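Side-chain contacts in cell division control protein Cdc48 (Mycobacterium smegmatis, PDB 5E7P), which binds ADP at two nucleotide sites along its chain and, as a member of the AAA family, probably hydrolyses ATP: residues 490-493 against 494-497; 697-700 against 701-705; 713-716 against 717-720. All blocks are in the same frame, centred on the assembly; numbering follows the deposited sequence.

From the N terminus, the three contacts follow one another in series; none nests in or crosses another, and none closes a long loop, because each joins two consecutive segments. Interaction 1 lies at the start of helix 491-506, beside an ADP and against helix 534-539. About 200 residues later, interaction 2 lies within helix 690-707, and interaction 3 turns the following loop into helix 716-725, both in the AAA+ lid domain. The centres of interactions 2 and 3 are 8 Å apart and their residues touch, so the two lid helices are joined by side-chain packing. Interaction 1 is separate, its nearest atoms about 14 Å from interaction 2.

Interaction 1 of 3, residues 490-493 against 494-497; sequences MVET and KRAL. With ADP (adenosine-5'-diphosphate), chain D.
Glu492 and Arg495 lie alongside each other at the start of helix 491-506, both pointing the same way, and their ends meet in a salt bridge of 2.5 Å between Glu492 OE1 and Arg495 NH2. The two charged groups are not coplanar. Their planes are turned 56° apart, and the carboxylate comes to the edge of the guanidinium, where OE2 lies in the guanidinium plane. The hydrogen bond within the pair is weak, with an N-H...O angle of 128°. The arginine chain bends at both chi2 and chi3 to bring its head back beside the glutamate. Arg495 NH1 forms a second salt bridge with Glu499, so two carboxylates hold the orientation of the guanidinium, Glu492 from its NH2 and Glu499 from its NH1.

On the buried side, Thr493 and Leu497 also run side by side. Thr493 CG2, anti to the backbone N, is 4.0 Å from Leu497 CD1, and both residues pack on Val535. That valine belongs to helix 534-539, which follows the P-loop of the second nucleotide site, so this first turn packs on the helix that follows the P-loop of this AAA module.

Met490 is the N-cap residue. Its carbonyl O receives Lys494 N at 2.7 Å, nearly in line with the C=O bond, and the Lys494 chain starts out beside the same oxygen. Beyond CG the lysine is extended, and its NZ is held by the carbonyl oxygens of Leu484 and Val487. The methionine takes a different course, bent at chi3, to the adenine: Met490 CE is 3.3 Å from ADP N6 and 3.8 Å from ADP N7, with Gly531 and Phe534 of the same pocket close by.

Interaction 2 of 3, residues 697-700 against 701-705; sequences LRES and AMTAM
Within helix 690-707 of the AAA+ lid domain, the side chain of Thr703 turns back onto the carbonyl of Glu699, one turn earlier. Thr703 OG1 donates to Glu699 O at 2.8 Å, and the backbone Thr703 N donates to the same oxygen, also at 2.8 Å. The two donors come from opposite faces of the carbonyl plane: the hydroxyl stands 38° out of it, and the amide is tilted 25° to the other side. A chi1 of -65° sets OG1 beside its own backbone N, where it can reach back down the helix. Two bonds therefore grip one carbonyl oxygen, and the hydroxyl bond helps hold the threonine in this rotamer.

The Glu699 side chain crosses that of Thr703 obliquely, with OE2 3.9 Å from Thr703 OG1, and packs on Ala722 and Thr725 of helix 716-725. Ser700, likewise facing that helix, repeats the backward bond of Thr703, its OG being hydrogen-bonded to Leu696 O.

The lid helix lies between helix 716-725 and the N-terminal CDC48 domain. On the side of that domain Met702, bent at chi2 and chi3, rests on Leu22 of strand 22-28 and Ala49 of helix 44-50, with Met705 beside it on Leu22 and Val46. The small Ala704 lets neighbours come close, touching Val714 and Asp718 as well as Glu45. At the earlier end, the Leu697 side chain lies about 9 Å, nearest atoms, from the ADP of the second site, too far to touch it.

Interaction 3 of 3, residues 713-716 against 717-720; sequences DVTA and ADVA
Thr715 and Asp718 exchange hydrogen bonds at the start of helix 716-725, each using its side chain to hold the backbone N of the other. Thr715 N points almost straight at Asp718 OD2, 2.8 Å away with an N-H...O angle of 175°, and meets that oxygen from above the carboxylate plane. In return Asp718 N donates to Thr715 OG1 over 3.2 Å. The threonine hydroxyl can receive it because chi1 of 69° places OG1 between its own backbone N and carbonyl carbon, turned over the first helical turn, towards Asp718 N. Asp718 CG, beside its own N at chi1 -64°, folds the carboxylate back to the loop.

This reciprocal pair is a capping box, with Thr715 as the N-cap; the first helical backbone bond runs from Val719 N to Thr715 O at 3.3 Å. A hydrophobic staple lies next to it: Val714, just before the cap, and Val719 cross at about a right angle, with Val714 CG1 3.9 Å from Val719 CG2. Together they fasten the loop after helix 690-707 to the first turn of the next helix.

The tight side faces the lid interior. Asp718 is buried against Thr703 and Ala704, and its OD2 also forms a salt bridge with Arg707 NH2, so the carboxylate has both a cationic partner and the amide of the N-cap residue, and would be expected to stay ionised. Val714 packs on Ile670 and Leu672, and Val719 on Ser700.

The outer side is much looser. Ala717 and Ala720 are exposed and offer little more than methyl groups, Ala717 CB approaching Thr715 OG1 to 3.8 Å. Here the backbone does the holding, through Ala720 N to Ala716 O at 2.9 Å. The exposed Asp713 carboxylate points away from the helix, its side chain resting on Pro671.

Interaction 1 of 3, residues 490-493 against 494-497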
loop_
_atom_site.group_PDB
_atom_site.type_symbol
_atom_site.label_atom_id
_atom_site.label_comp_id
_atom_site.label_asym_id
_atom_site.label_seq_id
_atom_site.Cartn_x
_atom_site.Cartn_y
_atom_site.Cartn_z
ATOM N N MET A 490 13.530 -15.985 11.900
ATOM C CA MET A 490 12.202 -16.347 12.387
ATOM C C MET A 490 11.647 -17.665 11.832
ATOM O O MET A 490 10.450 -17.789 11.586
ATOM C CB MET A 490 11.234 -15.178 12.210
ATOM C CG MET A 490 11.726 -13.927 12.923
ATOM S SD MET A 490 10.423 -12.776 13.369
ATOM C CE MET A 490 10.736 -11.465 12.200
ATOM N N VAL A 491 12.530 -18.648 11.668
ATOM C CA VAL A 491 12.158 -19.969 11.169
ATOM C C VAL A 491 11.002 -20.580 11.957
ATOM O O VAL A 491 9.985 -20.959 11.382
ATOM C CB VAL A 491 13.360 -20.943 11.206
ATOM C CG1 VAL A 491 12.951 -22.329 10.709
ATOM C CG2 VAL A 491 14.518 -20.396 10.381
ATOM N N GLU A 492 11.161 -20.666 13.274
ATOM C CA GLU A 492 10.144 -21.265 14.130
ATOM C C GLU A 492 8.864 -20.435 14.171
ATOM O O GLU A 492 7.763 -20.985 14.167
ATOM C CB GLU A 492 10.689 -21.487 15.544
ATOM C CG GLU A 492 9.637 -21.879 16.577
ATOM C CD GLU A 492 8.850 -23.127 16.193
ATOM O OE1 GLU A 492 7.661 -23.215 16.571
ATOM O OE2 GLU A 492 9.414 -24.020 15.521
ATOM N N THR A 493 9.006 -19.114 14.211
ATOM C CA THR A 493 7.843 -18.235 14.229
ATOM C C THR A 493 7.083 -18.309 12.903
ATOM O O THR A 493 5.858 -18.426 12.893
ATOM C CB THR A 493 8.226 -16.775 14.527
ATOM O OG1 THR A 493 8.836 -16.693 15.822
ATOM C CG2 THR A 493 6.991 -15.891 14.505
ATOM N N LYS A 494 7.816 -18.244 11.793
ATOM C CA LYS A 494 7.219 -18.398 10.468
ATOM C C LYS A 494 6.469 -19.716 10.373
ATOM O O LYS A 494 5.352 -19.771 9.865
ATOM C CB LYS A 494 8.291 -18.359 9.379
ATOM C CG LYS A 494 8.842 -16.980 9.071
ATOM C CD LYS A 494 10.016 -17.086 8.114
ATOM C CE LYS A 494 10.487 -15.721 7.657
ATOM N NZ LYS A 494 11.595 -15.817 6.667
ATOM N N ARG A 495 7.101 -20.772 10.874
ATOM C CA ARG A 495 6.541 -22.114 10.841
ATOM C C ARG A 495 5.222 -22.152 11.606
ATOM O O ARG A 495 4.208 -22.614 11.085
ATOM C CB ARG A 495 7.548 -23.101 11.444
ATOM C CG ARG A 495 7.364 -24.560 11.038
ATOM C CD ARG A 495 6.390 -25.272 11.959
ATOM N NE ARG A 495 6.719 -25.077 13.368
ATOM C CZ ARG A 495 5.883 -25.328 14.372
ATOM N NH1 ARG A 495 4.660 -25.781 14.126
ATOM N NH2 ARG A 495 6.267 -25.121 15.625
ATOM N N ALA A 496 5.245 -21.654 12.838
ATOM C CA ALA A 496 4.061 -21.651 13.691
ATOM C C ALA A 496 2.928 -20.823 13.092
ATOM O O ALA A 496 1.775 -21.243 13.108
ATOM C CB ALA A 496 4.407 -21.145 15.086
ATOM N N LEU A 497 3.263 -19.648 12.568
ATOM C CA LEU A 497 2.258 -18.758 11.993
ATOM C C LEU A 497 1.691 -19.306 10.688
ATOM O O LEU A 497 0.490 -19.199 10.435
ATOM C CB LEU A 497 2.831 -17.353 11.778
ATOM C CG LEU A 497 3.131 -16.548 13.044
ATOM C CD1 LEU A 497 3.495 -15.110 12.697
ATOM C CD2 LEU A 497 1.951 -16.594 14.004
HETATM P PB ADP D . 8.278 -4.472 17.947
HETATM O O1B ADP D . 9.361 -3.512 18.375
HETATM O O2B ADP D . 6.887 -3.926 18.157
HETATM O O3B ADP D . 8.470 -5.887 18.445
HETATM P PA ADP D . 9.318 -5.586 15.517
HETATM O O1A ADP D . 9.995 -6.524 16.488
HETATM O O2A ADP D . 8.459 -6.135 14.410
HETATM O O3A ADP D . 8.431 -4.515 16.337
HETATM O "O5'" ADP D . 10.469 -4.713 14.808
HETATM C "C5'" ADP D . 10.170 -3.819 13.738
HETATM C "C4'" ADP D . 11.443 -3.560 12.939
HETATM O "O4'" ADP D . 12.503 -4.418 13.373
HETATM C "C3'" ADP D . 11.234 -3.832 11.458
HETATM O "O3'" ADP D . 11.071 -2.610 10.735
HETATM C "C2'" ADP D . 12.482 -4.559 11.000
HETATM O "O2'" ADP D . 13.291 -3.697 10.193
HETATM C "C1'" ADP D . 13.240 -4.941 12.262
HETATM N N9 ADP D . 13.275 -6.420 12.345
HETATM C C8 ADP D . 12.708 -7.158 13.317
HETATM N N7 ADP D . 12.909 -8.484 13.111
HETATM C C5 ADP D . 13.622 -8.611 11.979
HETATM C C6 ADP D . 14.174 -9.738 11.194
HETATM N N6 ADP D . 13.993 -11.018 11.596
HETATM N N1 ADP D . 14.861 -9.445 10.067
HETATM C C2 ADP D . 15.037 -8.172 9.665
HETATM N N3 ADP D . 14.566 -7.099 10.328
HETATM C C4 ADP D . 13.862 -7.249 11.476
#

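Interaction 2 of 3, residues 697-700 against 701-705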
loop_
_atom_site.group_PDB
_atom_site.type_symbol
_atom_site.label_atom_id
_atom_site.label_comp_id
_atom_site.label_asym_id
_atom_site.label_seq_id
_atom_site.Cartn_x
_atom_site.Cartn_y
_atom_site.Cartn_z
ATOM N N LEU A 697 24.631 -3.273 11.090
ATOM C CA LEU A 697 25.076 -3.364 9.702
ATOM C C LEU A 697 24.937 -2.016 9.011
ATOM O O LEU A 697 25.795 -1.615 8.225
ATOM C CB LEU A 697 24.259 -4.412 8.946
ATOM C CG LEU A 697 24.513 -5.875 9.301
ATOM C CD1 LEU A 697 23.436 -6.754 8.688
ATOM C CD2 LEU A 697 25.890 -6.300 8.826
ATOM N N ARG A 698 23.834 -1.336 9.305
ATOM C CA ARG A 698 23.577 0.009 8.812
ATOM C C ARG A 698 24.683 0.959 9.257
ATOM O O ARG A 698 25.241 1.704 8.450
ATOM C CB ARG A 698 22.226 0.487 9.342
ATOM C CG ARG A 698 21.937 1.969 9.166
ATOM C CD ARG A 698 20.785 2.369 10.079
ATOM N NE ARG A 698 20.183 3.646 9.713
ATOM C CZ ARG A 698 20.604 4.825 10.159
ATOM N NH1 ARG A 698 21.640 4.885 10.985
ATOM N NH2 ARG A 698 19.994 5.939 9.773
ATOM N N GLU A 699 25.001 0.917 10.545
ATOM C CA GLU A 699 26.037 1.771 11.105
ATOM C C GLU A 699 27.413 1.385 10.580
ATOM O O GLU A 699 28.245 2.251 10.316
ATOM C CB GLU A 699 26.014 1.705 12.631
ATOM C CG GLU A 699 26.934 2.699 13.306
ATOM C CD GLU A 699 26.579 4.145 12.993
ATOM O OE1 GLU A 699 25.387 4.434 12.737
ATOM O OE2 GLU A 699 27.496 4.995 13.005
ATOM N N SER A 700 27.649 0.083 10.429
ATOM C CA SER A 700 28.925 -0.407 9.916
ATOM C C SER A 700 29.171 0.097 8.501
ATOM O O SER A 700 30.250 0.604 8.192
ATOM C CB SER A 700 28.975 -1.937 9.935
ATOM O OG SER A 700 28.974 -2.436 11.262
ATOM N N ALA A 701 28.161 -0.045 7.650
ATOM C CA ALA A 701 28.262 0.384 6.263
ATOM C C ALA A 701 28.508 1.885 6.179
ATOM O O ALA A 701 29.319 2.344 5.378
ATOM C CB ALA A 701 27.004 0.001 5.494
ATOM N N MET A 702 27.810 2.643 7.020
ATOM C CA MET A 702 27.960 4.095 7.051
ATOM C C MET A 702 29.343 4.496 7.558
ATOM O O MET A 702 29.952 5.441 7.052
ATOM C CB MET A 702 26.865 4.733 7.912
ATOM C CG MET A 702 27.002 6.242 8.077
ATOM S SD MET A 702 26.870 7.155 6.525
ATOM C CE MET A 702 25.102 7.414 6.413
ATOM N N THR A 703 29.838 3.770 8.556
ATOM C CA THR A 703 31.175 4.005 9.085
ATOM C C THR A 703 32.227 3.801 7.995
ATOM O O THR A 703 33.206 4.542 7.914
ATOM C CB THR A 703 31.477 3.081 10.290
ATOM O OG1 THR A 703 30.610 3.413 11.382
ATOM C CG2 THR A 703 32.918 3.234 10.743
ATOM N N ALA A 704 32.005 2.803 7.145
ATOM C CA ALA A 704 32.933 2.499 6.062
ATOM C C ALA A 704 32.861 3.523 4.932
ATOM O O ALA A 704 33.885 3.911 4.373
ATOM C CB ALA A 704 32.678 1.104 5.528
ATOM N N MET A 705 31.648 3.954 4.598
ATOM C CA MET A 705 31.451 4.937 3.537
ATOM C C MET A 705 32.083 6.279 3.899
ATOM O O MET A 705 32.704 6.928 3.055
ATOM C CB MET A 705 29.959 5.124 3.234
ATOM C CG MET A 705 29.272 3.892 2.660
ATOM S SD MET A 705 29.766 3.520 0.967
ATOM C CE MET A 705 28.983 4.858 0.071
#

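Interaction 3 of 3, residues 713-716 against 717-720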
loop_
_atom_site.group_PDB
_atom_site.type_symbol
_atom_site.label_atom_id
_atom_site.label_comp_id
_atom_site.label_asym_id
_atom_site.label_seq_id
_atom_site.Cartn_x
_atom_site.Cartn_y
_atom_site.Cartn_z
ATOM N N ASP A 713 34.635 -1.229 1.227
ATOM C CA ASP A 713 34.533 -2.527 1.902
ATOM C C ASP A 713 34.575 -2.441 3.428
ATOM O O ASP A 713 35.564 -1.990 4.009
ATOM C CB ASP A 713 35.625 -3.475 1.405
ATOM C CG ASP A 713 35.384 -3.954 -0.011
ATOM O OD1 ASP A 713 34.536 -3.352 -0.706
ATOM O OD2 ASP A 713 36.047 -4.929 -0.429
ATOM N N VAL A 714 33.488 -2.871 4.065
ATOM C CA VAL A 714 33.365 -2.821 5.520
ATOM C C VAL A 714 34.426 -3.677 6.200
ATOM O O VAL A 714 34.505 -4.881 5.970
ATOM C CB VAL A 714 31.973 -3.284 5.985
ATOM C CG1 VAL A 714 31.922 -3.372 7.503
ATOM C CG2 VAL A 714 30.902 -2.343 5.460
ATOM N N THR A 715 35.239 -3.041 7.038
ATOM C CA THR A 715 36.319 -3.728 7.734
ATOM C C THR A 715 35.897 -4.126 9.143
ATOM O O THR A 715 34.815 -3.759 9.607
ATOM C CB THR A 715 37.576 -2.841 7.824
ATOM O OG1 THR A 715 37.332 -1.749 8.720
ATOM C CG2 THR A 715 37.943 -2.297 6.451
ATOM N N ALA A 716 36.758 -4.881 9.820
ATOM C CA ALA A 716 36.495 -5.305 11.190
ATOM C C ALA A 716 36.500 -4.107 12.136
ATOM O O ALA A 716 35.767 -4.080 13.124
ATOM C CB ALA A 716 37.520 -6.338 11.632
ATOM N N ALA A 717 37.332 -3.119 11.823
ATOM C CA ALA A 717 37.408 -1.901 12.620
ATOM C C ALA A 717 36.132 -1.081 12.472
ATOM O O ALA A 717 35.675 -0.449 13.423
ATOM C CB ALA A 717 38.624 -1.075 12.217
ATOM N N ASP A 718 35.565 -1.093 11.268
ATOM C CA ASP A 718 34.308 -0.401 11.004
ATOM C C ASP A 718 33.196 -0.966 11.881
ATOM O O ASP A 718 32.397 -0.221 12.449
ATOM C CB ASP A 718 33.921 -0.530 9.529
ATOM C CG ASP A 718 34.914 0.145 8.603
ATOM O OD1 ASP A 718 35.579 1.109 9.042
ATOM O OD2 ASP A 718 35.029 -0.286 7.435
ATOM N N VAL A 719 33.159 -2.289 11.990
ATOM C CA VAL A 719 32.169 -2.959 12.821
ATOM C C VAL A 719 32.435 -2.674 14.297
ATOM O O VAL A 719 31.509 -2.421 15.068
ATOM C CB VAL A 719 32.163 -4.479 12.572
ATOM C CG1 VAL A 719 31.165 -5.165 13.487
ATOM C CG2 VAL A 719 31.843 -4.772 11.113
ATOM N N ALA A 720 33.709 -2.700 14.678
ATOM C CA ALA A 720 34.110 -2.433 16.055
ATOM C C ALA A 720 33.697 -1.033 16.499
ATOM O O ALA A 720 33.253 -0.835 17.631
ATOM C CB ALA A 720 35.611 -2.620 16.214
#